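Local coordinates for adhesion and penetration protein autotransporter (Haemophilus influenzae, PDB 3SYJ) that promotes adherence to and invasion of host cells, mediates bacterial aggregation and is probably a serine protease, here as the secreted passenger domain, at residues L412-K417 with G429-E434; V458-D463 with H485-K490; V125-P130 with H401-K406. All blocks are in the same frame, centred on the assembly; numbering follows the deposited sequence.

Interaction 1. Residues L412-K417 with G429-E434; sequences LHVQAK and GKVILE
Four backbone hydrogen bonds join L412 and V414 to K430, I432 and E434. L412 N donates to K430 O at 2.7 Å, and L412 O accepts from I432 N at 2.9 Å. One step on, V414 N reaches I432 O at 2.8 Å, while V414 O takes E434 N, also at 2.8 Å. I432 is therefore bound here through both its N-H and its carbonyl, and L412 O has a second, softer visitor in V431 CA, 3.2 Å away. H413 turns its own backbone to the other side, toward V392 and W394. This is one rung-to-rung step of the passenger domain's right-handed parallel beta-helix, with strand 411-414 lying between strands 391-394 and 430-433. On the buried face V414 CG2 meets V431 CG1 at 4.0 Å. On the other face H413 has CG anti to its backbone N (chi1 179°), and ring atom ND1 lies 3.7 Å from I432 CG2. The carboxylate of E434 comes to the ring edge nearly coplanar with it, 21° between the planes, placing OE1 3.2 Å from H413 NE2. K430 NZ finds its acceptor one coil further along, at Q459 OE1.

Interaction 2. Residues V458-D463 with H485-K490; sequences VQLNDD and HSLTFK
H485 has CG anti to its carbonyl carbon (chi1 -70°), and chi2 of 86° sets the twist of the imidazole, which lies against the chain from L460 to D462. L460 also has CG anti to its carbonyl carbon (chi1 -51°), which starts its branch toward L487. H485 is the larger partner, 105 Å² of the residue being buried against segment 458-463. Around the ring the backbone from L460 to D462 makes a curved wall: the carbonyl carbon of N461 is 3.7 Å from H485 CE1, and D462 O stands 3.7 Å above one face of the H485 ring, displaced toward the rim. L460 O lies 3.2 Å from H485 ND1 and D462 N lies 3.4 Å from H485 NE2, but both meet the ring at angles too poor for hydrogen bonding. L460 O accepts instead from N483 ND2, and H485 ND1 is hydrogen-bonded to L482 O. In the beta-helix, strand 455-460 is ending here, and H485 belongs to the corner of the following coil, between strands 478-481 and 487-489. Deeper in that corner the two leucines reach toward each other tip to tip, L460 CD1 to L487 CD1 at 3.9 Å. On the outer side D463 approaches the ring edge, its carboxylate steeply inclined to the imidazole; the very short approach to CD2 makes the exact position doubtful. Two waters link the D463 carboxylate to S486, one donating to S486 O at 2.8 Å and the other accepting from S486 N at 3.0 Å, although their distances to D463 OD1 are short enough to be uncertain. The CB of D462 starts away from H485, and its OD2 forms a salt bridge with K443.

Interaction 3. Residues V125-P130 with H401-K406; sequences VTEAAP and HDRLSK
T126 packs against S405 and beside R403, and these three residues have the most surface buried by the contact, T126 foremost with 62 Å². Its methyl does the apolar work: CG2 is in van der Waals contact with S405 CB at 3.7 Å, with the polar atoms S405 OG and K406 N nearby. The hydroxyl takes the crowded position between backbone N and carbonyl carbon (chi1 55°). T126 OG1 then lies 3.6 Å from R403 NH2, a close neighbour only, since its hydrogen-bonding partner is S425 OG on the adjoining strand. R403 leaves the strand with CG anti to its backbone N and bends at chi3 (74°), which swings NE off the line of the chain. The guanidinium meets E127 tip to tip: OE2 of E127 lies at its edge, in its plane, 3.5 Å from R403 NH1, in a rather long salt bridge with carboxylate and guanidinium 26° from coplanar. Y96 OH ties the two charges together from outside, hydrogen-bonded to both E127 OE1 and R403 NH2, while F94 adds a cation-pi contact to the arginine. S405 turns its hydroxyl to F124 O, just ahead of segment 125-130. What meets here is a protease-domain loop, running between strands 120-121 and 151-155, and the flank of the beta-helix. The loop packs against strand 403-407, which has strands 384-386 and 423-427 as its neighbours in a parallel sheet, and T126 and E127 reach further along that sheet to V452 on strand 449-452.

Overall arrangement
Interactions 1 and 2 follow each other along the beta-helix: strand 430-433 of the first pairs with strand 455-460 of the second, through V431 and L433 to Q459. Their chemistry differs with position. Interaction 1 is the regular backbone ladder of stacked coils, partly buried; interaction 2 lies at a solvent-reached corner, where ring contacts and waters replace main-chain pairing. Interaction 3, mostly buried, brings the protease domain onto another face of the same helix and meets it through a methyl contact and one long salt bridge. K406 links it to interaction 1, its side chain lying against L412 and V431, whereas interactions 2 and 3 stay about 8 Å apart at their nearest atoms.

Interaction 1. Residues L412-K417 with G429-E434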
loop_
_atom_site.group_PDB
_atom_site.type_symbol
_atom_site.label_atom_id
_atom_site.label_comp_id
_atom_site.label_asym_id
_atom_site.label_seq_id
_atom_site.Cartn_x
_atom_site.Cartn_y
_atom_site.Cartn_z
ATOM N N LEU A 412 -18.190 4.907 -51.575
ATOM C CA LEU A 412 -18.013 4.164 -52.813
ATOM C C LEU A 412 -17.668 2.751 -52.389
ATOM O O LEU A 412 -16.571 2.501 -51.901
ATOM C CB LEU A 412 -16.830 4.721 -53.605
ATOM C CG LEU A 412 -16.871 4.838 -55.129
ATOM C CD1 LEU A 412 -15.576 4.296 -55.734
ATOM C CD2 LEU A 412 -18.062 4.140 -55.729
ATOM N N HIS A 413 -18.603 1.827 -52.553
ATOM C CA HIS A 413 -18.364 0.442 -52.176
ATOM C C HIS A 413 -17.861 -0.326 -53.400
ATOM O O HIS A 413 -18.645 -0.738 -54.244
ATOM C CB HIS A 413 -19.654 -0.163 -51.603
ATOM C CG HIS A 413 -19.535 -1.597 -51.191
ATOM N ND1 HIS A 413 -18.323 -2.220 -50.995
ATOM C CD2 HIS A 413 -20.481 -2.523 -50.905
ATOM C CE1 HIS A 413 -18.525 -3.471 -50.626
ATOM N NE2 HIS A 413 -19.827 -3.682 -50.563
ATOM N N VAL A 414 -16.549 -0.493 -53.500
ATOM C CA VAL A 414 -15.948 -1.158 -54.658
ATOM C C VAL A 414 -16.127 -2.671 -54.590
ATOM O O VAL A 414 -15.698 -3.322 -53.631
ATOM C CB VAL A 414 -14.447 -0.835 -54.773
ATOM C CG1 VAL A 414 -13.808 -1.591 -55.944
ATOM C CG2 VAL A 414 -14.259 0.653 -54.929
ATOM N N GLN A 415 -16.755 -3.228 -55.620
ATOM C CA GLN A 415 -17.122 -4.636 -55.604
ATOM C C GLN A 415 -17.098 -5.241 -57.007
ATOM O O GLN A 415 -17.937 -6.079 -57.342
ATOM C CB GLN A 415 -18.519 -4.787 -54.993
ATOM C CG GLN A 415 -18.704 -6.010 -54.119
ATOM C CD GLN A 415 -20.067 -6.028 -53.447
ATOM O OE1 GLN A 415 -20.182 -6.304 -52.250
ATOM N NE2 GLN A 415 -21.109 -5.722 -54.215
ATOM N N ALA A 416 -16.145 -4.819 -57.830
ATOM C CA ALA A 416 -16.017 -5.376 -59.171
ATOM C C ALA A 416 -15.294 -6.729 -59.140
ATOM O O ALA A 416 -14.851 -7.182 -58.081
ATOM C CB ALA A 416 -15.286 -4.397 -60.077
ATOM N N LYS A 417 -15.168 -7.369 -60.299
ATOM C CA LYS A 417 -14.590 -8.708 -60.362
ATOM C C LYS A 417 -13.224 -8.745 -61.006
ATOM O O LYS A 417 -12.989 -8.112 -62.038
ATOM C CB LYS A 417 -15.515 -9.682 -61.106
ATOM C CG LYS A 417 -16.626 -10.272 -60.236
ATOM C CD LYS A 417 -17.464 -11.308 -60.988
ATOM C CE LYS A 417 -16.647 -12.538 -61.363
ATOM N NZ LYS A 417 -17.504 -13.636 -61.918
ATOM N N GLY A 429 -14.709 11.378 -48.194
ATOM C CA GLY A 429 -15.687 10.339 -47.925
ATOM C C GLY A 429 -15.057 8.981 -47.683
ATOM O O GLY A 429 -13.959 8.885 -47.139
ATOM N N LYS A 430 -15.759 7.924 -48.077
ATOM C CA LYS A 430 -15.297 6.569 -47.811
ATOM C C LYS A 430 -15.316 5.680 -49.043
ATOM O O LYS A 430 -16.238 5.723 -49.848
ATOM C CB LYS A 430 -16.119 5.913 -46.705
ATOM C CG LYS A 430 -15.513 4.618 -46.195
ATOM C CD LYS A 430 -16.554 3.713 -45.553
ATOM C CE LYS A 430 -17.042 4.264 -44.228
ATOM N NZ LYS A 430 -18.126 3.397 -43.689
ATOM N N VAL A 431 -14.269 4.881 -49.180
ATOM C CA VAL A 431 -14.198 3.862 -50.205
ATOM C C VAL A 431 -14.043 2.566 -49.445
ATOM O O VAL A 431 -13.115 2.418 -48.643
ATOM C CB VAL A 431 -12.964 4.047 -51.092
ATOM C CG1 VAL A 431 -12.679 2.783 -51.884
ATOM C CG2 VAL A 431 -13.138 5.257 -52.011
ATOM N N ILE A 432 -14.969 1.641 -49.669
ATOM C CA ILE A 432 -14.883 0.306 -49.092
ATOM C C ILE A 432 -14.347 -0.637 -50.158
ATOM O O ILE A 432 -14.857 -0.666 -51.277
ATOM C CB ILE A 432 -16.266 -0.191 -48.620
ATOM C CG1 ILE A 432 -16.838 0.756 -47.559
ATOM C CG2 ILE A 432 -16.167 -1.599 -48.088
ATOM C CD1 ILE A 432 -18.273 0.440 -47.159
ATOM N N LEU A 433 -13.307 -1.390 -49.819
ATOM C CA LEU A 433 -12.713 -2.331 -50.760
ATOM C C LEU A 433 -13.267 -3.727 -50.556
ATOM O O LEU A 433 -13.030 -4.350 -49.521
ATOM C CB LEU A 433 -11.197 -2.377 -50.596
ATOM C CG LEU A 433 -10.470 -1.038 -50.714
ATOM C CD1 LEU A 433 -8.980 -1.245 -50.492
ATOM C CD2 LEU A 433 -10.753 -0.417 -52.080
ATOM N N GLU A 434 -14.002 -4.213 -51.551
ATOM C CA GLU A 434 -14.463 -5.596 -51.547
ATOM C C GLU A 434 -14.500 -6.203 -52.953
ATOM O O GLU A 434 -15.515 -6.772 -53.351
ATOM C CB GLU A 434 -15.846 -5.712 -50.879
ATOM C CG GLU A 434 -16.069 -7.063 -50.191
ATOM C CD GLU A 434 -17.466 -7.246 -49.624
ATOM O OE1 GLU A 434 -18.232 -6.263 -49.554
ATOM O OE2 GLU A 434 -17.797 -8.389 -49.244
#

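Interaction 2. Residues V458-D463 with H485-K490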
loop_
_atom_site.group_PDB
_atom_site.type_symbol
_atom_site.label_atom_id
_atom_site.label_comp_id
_atom_site.label_asym_id
_atom_site.label_seq_id
_atom_site.Cartn_x
_atom_site.Cartn_y
_atom_site.Cartn_z
ATOM N N VAL A 458 -10.323 4.778 -46.353
ATOM C CA VAL A 458 -10.379 3.505 -47.041
ATOM C C VAL A 458 -10.680 2.442 -46.002
ATOM O O VAL A 458 -9.962 2.320 -45.015
ATOM C CB VAL A 458 -9.053 3.177 -47.746
ATOM C CG1 VAL A 458 -8.990 1.707 -48.091
ATOM C CG2 VAL A 458 -8.880 4.045 -48.998
ATOM N N GLN A 459 -11.753 1.690 -46.225
ATOM C CA GLN A 459 -12.196 0.652 -45.299
ATOM C C GLN A 459 -12.067 -0.721 -45.961
ATOM O O GLN A 459 -12.493 -0.911 -47.104
ATOM C CB GLN A 459 -13.647 0.912 -44.880
ATOM C CG GLN A 459 -14.316 -0.201 -44.083
ATOM C CD GLN A 459 -15.784 0.096 -43.826
ATOM O OE1 GLN A 459 -16.139 1.192 -43.402
ATOM N NE2 GLN A 459 -16.646 -0.882 -44.093
ATOM N N LEU A 460 -11.468 -1.668 -45.248
ATOM C CA LEU A 460 -11.235 -3.001 -45.794
ATOM C C LEU A 460 -12.378 -3.948 -45.433
ATOM O O LEU A 460 -12.653 -4.182 -44.254
ATOM C CB LEU A 460 -9.910 -3.572 -45.271
ATOM C CG LEU A 460 -8.662 -2.697 -45.409
ATOM C CD1 LEU A 460 -7.402 -3.466 -44.994
ATOM C CD2 LEU A 460 -8.534 -2.181 -46.831
ATOM N N ASN A 461 -13.032 -4.496 -46.449
ATOM C CA ASN A 461 -14.058 -5.503 -46.221
ATOM C C ASN A 461 -13.636 -6.886 -46.695
ATOM O O ASN A 461 -14.470 -7.766 -46.854
ATOM C CB ASN A 461 -15.382 -5.098 -46.870
ATOM C CG ASN A 461 -16.228 -4.219 -45.967
ATOM O OD1 ASN A 461 -17.445 -4.161 -46.111
ATOM N ND2 ASN A 461 -15.585 -3.538 -45.025
ATOM N N ASP A 462 -12.336 -7.073 -46.906
ATOM C CA ASP A 462 -11.807 -8.358 -47.358
ATOM C C ASP A 462 -10.285 -8.351 -47.307
ATOM O O ASP A 462 -9.664 -7.295 -47.137
ATOM C CB ASP A 462 -12.292 -8.665 -48.781
ATOM C CG ASP A 462 -12.048 -10.120 -49.195
ATOM O OD1 ASP A 462 -11.702 -10.961 -48.335
ATOM O OD2 ASP A 462 -12.207 -10.424 -50.397
ATOM N N ASP A 463 -9.684 -9.529 -47.441
ATOM C CA ASP A 463 -8.232 -9.638 -47.487
ATOM C C ASP A 463 -7.730 -9.574 -48.924
ATOM O O ASP A 463 -8.505 -9.690 -49.876
ATOM C CB ASP A 463 -7.751 -10.929 -46.828
ATOM C CG ASP A 463 -8.190 -11.045 -45.385
ATOM O OD1 ASP A 463 -8.050 -10.059 -44.631
ATOM O OD2 ASP A 463 -8.675 -12.126 -44.996
ATOM N N HIS A 485 -9.197 -6.388 -40.130
ATOM C CA HIS A 485 -8.295 -7.150 -40.987
ATOM C C HIS A 485 -6.845 -6.872 -40.622
ATOM O O HIS A 485 -6.550 -5.920 -39.906
ATOM C CB HIS A 485 -8.542 -6.806 -42.455
ATOM C CG HIS A 485 -9.850 -7.306 -42.982
ATOM N ND1 HIS A 485 -11.026 -6.597 -42.853
ATOM C CD2 HIS A 485 -10.167 -8.446 -43.640
ATOM C CE1 HIS A 485 -12.011 -7.281 -43.409
ATOM N NE2 HIS A 485 -11.516 -8.405 -43.896
ATOM N N SER A 486 -5.932 -7.696 -41.118
ATOM C CA SER A 486 -4.526 -7.485 -40.822
ATOM C C SER A 486 -3.711 -7.272 -42.084
ATOM O O SER A 486 -4.043 -7.799 -43.144
ATOM C CB SER A 486 -3.972 -8.644 -39.999
ATOM O OG SER A 486 -4.527 -8.620 -38.695
ATOM N N LEU A 487 -2.655 -6.474 -41.962
ATOM C CA LEU A 487 -1.791 -6.159 -43.088
ATOM C C LEU A 487 -0.342 -6.232 -42.655
ATOM O O LEU A 487 -0.025 -6.008 -41.487
ATOM C CB LEU A 487 -2.071 -4.748 -43.602
ATOM C CG LEU A 487 -3.466 -4.439 -44.135
ATOM C CD1 LEU A 487 -3.619 -2.943 -44.373
ATOM C CD2 LEU A 487 -3.719 -5.226 -45.414
ATOM N N THR A 488 0.530 -6.557 -43.601
ATOM C CA THR A 488 1.963 -6.418 -43.404
ATOM C C THR A 488 2.486 -5.405 -44.408
ATOM O O THR A 488 2.103 -5.436 -45.580
ATOM C CB THR A 488 2.700 -7.740 -43.648
ATOM O OG1 THR A 488 2.281 -8.703 -42.683
ATOM C CG2 THR A 488 4.200 -7.539 -43.528
ATOM N N PHE A 489 3.352 -4.509 -43.944
ATOM C CA PHE A 489 4.064 -3.585 -44.826
ATOM C C PHE A 489 5.568 -3.834 -44.748
ATOM O O PHE A 489 6.085 -4.269 -43.713
ATOM C CB PHE A 489 3.828 -2.136 -44.407
ATOM C CG PHE A 489 2.420 -1.648 -44.604
ATOM C CD1 PHE A 489 2.087 -0.897 -45.717
ATOM C CD2 PHE A 489 1.448 -1.886 -43.654
ATOM C CE1 PHE A 489 0.802 -0.419 -45.897
ATOM C CE2 PHE A 489 0.156 -1.411 -43.822
ATOM C CZ PHE A 489 -0.167 -0.676 -44.943
ATOM N N LYS A 490 6.274 -3.549 -45.838
ATOM C CA LYS A 490 7.725 -3.432 -45.775
ATOM C C LYS A 490 8.039 -2.033 -45.260
ATOM O O LYS A 490 8.629 -1.874 -44.193
ATOM C CB LYS A 490 8.341 -3.674 -47.147
ATOM C CG LYS A 490 8.137 -5.095 -47.635
ATOM C CD LYS A 490 8.512 -5.246 -49.097
ATOM C CE LYS A 490 8.049 -6.586 -49.644
ATOM N NZ LYS A 490 7.871 -6.531 -51.120
HETATM O O HOH W 1 -6.193 -8.334 -44.876
HETATM O O HOH W 2 -6.946 -10.161 -42.457
#

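Interaction 3. Residues V125-P130 with H401-K406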
loop_
_atom_site.group_PDB
_atom_site.type_symbol
_atom_site.label_atom_id
_atom_site.label_comp_id
_atom_site.label_asym_id
_atom_site.label_seq_id
_atom_site.Cartn_x
_atom_site.Cartn_y
_atom_site.Cartn_z
ATOM N N VAL A 125 -10.070 17.027 -58.722
ATOM C CA VAL A 125 -8.932 17.196 -57.823
ATOM C C VAL A 125 -9.263 16.674 -56.431
ATOM O O VAL A 125 -10.267 17.060 -55.845
ATOM C CB VAL A 125 -8.483 18.674 -57.732
ATOM C CG1 VAL A 125 -7.403 18.842 -56.651
ATOM C CG2 VAL A 125 -7.999 19.178 -59.093
ATOM N N THR A 126 -8.413 15.800 -55.904
ATOM C CA THR A 126 -8.688 15.136 -54.632
ATOM C C THR A 126 -7.907 15.725 -53.452
ATOM O O THR A 126 -8.298 15.558 -52.299
ATOM C CB THR A 126 -8.330 13.644 -54.716
ATOM O OG1 THR A 126 -6.967 13.512 -55.145
ATOM C CG2 THR A 126 -9.263 12.909 -55.704
ATOM N N GLU A 127 -6.797 16.402 -53.736
ATOM C CA GLU A 127 -5.857 16.815 -52.688
ATOM C C GLU A 127 -6.342 17.986 -51.839
ATOM O O GLU A 127 -5.856 18.194 -50.731
ATOM C CB GLU A 127 -4.484 17.147 -53.292
ATOM C CG GLU A 127 -3.670 15.944 -53.779
ATOM C CD GLU A 127 -4.129 15.411 -55.129
ATOM O OE1 GLU A 127 -4.988 16.060 -55.759
ATOM O OE2 GLU A 127 -3.630 14.337 -55.555
ATOM N N ALA A 128 -7.297 18.748 -52.360
ATOM C CA ALA A 128 -7.777 19.948 -51.684
ATOM C C ALA A 128 -9.215 20.282 -52.069
ATOM O O ALA A 128 -9.653 20.001 -53.192
ATOM C CB ALA A 128 -6.863 21.133 -52.007
ATOM N N ALA A 129 -9.942 20.891 -51.139
ATOM C CA ALA A 129 -11.298 21.345 -51.397
ATOM C C ALA A 129 -11.224 22.661 -52.147
ATOM O O ALA A 129 -10.448 23.537 -51.782
ATOM C CB ALA A 129 -12.043 21.531 -50.086
ATOM N N PRO A 130 -12.022 22.809 -53.210
ATOM C CA PRO A 130 -12.020 24.069 -53.961
ATOM C C PRO A 130 -12.392 25.237 -53.061
ATOM O O PRO A 130 -12.945 25.032 -51.977
ATOM C CB PRO A 130 -13.118 23.861 -55.010
ATOM C CG PRO A 130 -13.253 22.378 -55.138
ATOM C CD PRO A 130 -12.956 21.822 -53.774
ATOM N N HIS A 401 -3.299 2.291 -66.130
ATOM C CA HIS A 401 -2.653 3.609 -66.225
ATOM C C HIS A 401 -3.618 4.778 -66.037
ATOM O O HIS A 401 -3.295 5.918 -66.370
ATOM C CB HIS A 401 -1.877 3.767 -67.543
ATOM C CG HIS A 401 -0.800 2.744 -67.733
ATOM N ND1 HIS A 401 -0.683 1.988 -68.881
ATOM C CD2 HIS A 401 0.188 2.327 -66.907
ATOM C CE1 HIS A 401 0.341 1.162 -68.759
ATOM N NE2 HIS A 401 0.884 1.344 -67.569
ATOM N N ASP A 402 -4.806 4.491 -65.518
ATOM C CA ASP A 402 -5.767 5.541 -65.220
ATOM C C ASP A 402 -6.063 5.604 -63.727
ATOM O O ASP A 402 -6.251 4.575 -63.079
ATOM C CB ASP A 402 -7.063 5.341 -66.000
ATOM C CG ASP A 402 -8.125 6.361 -65.624
ATOM O OD1 ASP A 402 -8.202 7.416 -66.292
ATOM O OD2 ASP A 402 -8.866 6.118 -64.648
ATOM N N ARG A 403 -6.103 6.821 -63.190
ATOM C CA ARG A 403 -6.408 7.044 -61.785
ATOM C C ARG A 403 -7.853 7.503 -61.632
ATOM O O ARG A 403 -8.295 8.436 -62.308
ATOM C CB ARG A 403 -5.472 8.109 -61.206
ATOM C CG ARG A 403 -5.224 8.004 -59.714
ATOM C CD ARG A 403 -4.480 9.233 -59.211
ATOM N NE ARG A 403 -5.374 10.380 -59.170
ATOM C CZ ARG A 403 -5.147 11.488 -58.473
ATOM N NH1 ARG A 403 -4.033 11.621 -57.758
ATOM N NH2 ARG A 403 -6.045 12.464 -58.492
ATOM N N LEU A 404 -8.590 6.848 -60.742
ATOM C CA LEU A 404 -9.950 7.261 -60.438
ATOM C C LEU A 404 -9.921 8.239 -59.267
ATOM O O LEU A 404 -9.251 7.989 -58.265
ATOM C CB LEU A 404 -10.835 6.041 -60.126
ATOM C CG LEU A 404 -12.332 6.283 -59.879
ATOM C CD1 LEU A 404 -13.188 5.086 -60.303
ATOM C CD2 LEU A 404 -12.627 6.661 -58.423
ATOM N N SER A 405 -10.631 9.358 -59.414
ATOM C CA SER A 405 -10.757 10.365 -58.363
ATOM C C SER A 405 -12.072 10.214 -57.603
ATOM O O SER A 405 -13.157 10.332 -58.187
ATOM C CB SER A 405 -10.706 11.766 -58.971
ATOM O OG SER A 405 -9.431 12.049 -59.513
ATOM N N LYS A 406 -11.979 9.964 -56.305
ATOM C CA LYS A 406 -13.170 9.812 -55.474
ATOM C C LYS A 406 -13.316 10.989 -54.532
ATOM O O LYS A 406 -12.455 11.229 -53.686
ATOM C CB LYS A 406 -13.128 8.500 -54.677
ATOM C CG LYS A 406 -13.969 8.512 -53.385
ATOM C CD LYS A 406 -15.431 8.196 -53.654
ATOM C CE LYS A 406 -16.286 8.254 -52.384
ATOM N NZ LYS A 406 -16.505 9.640 -51.893
#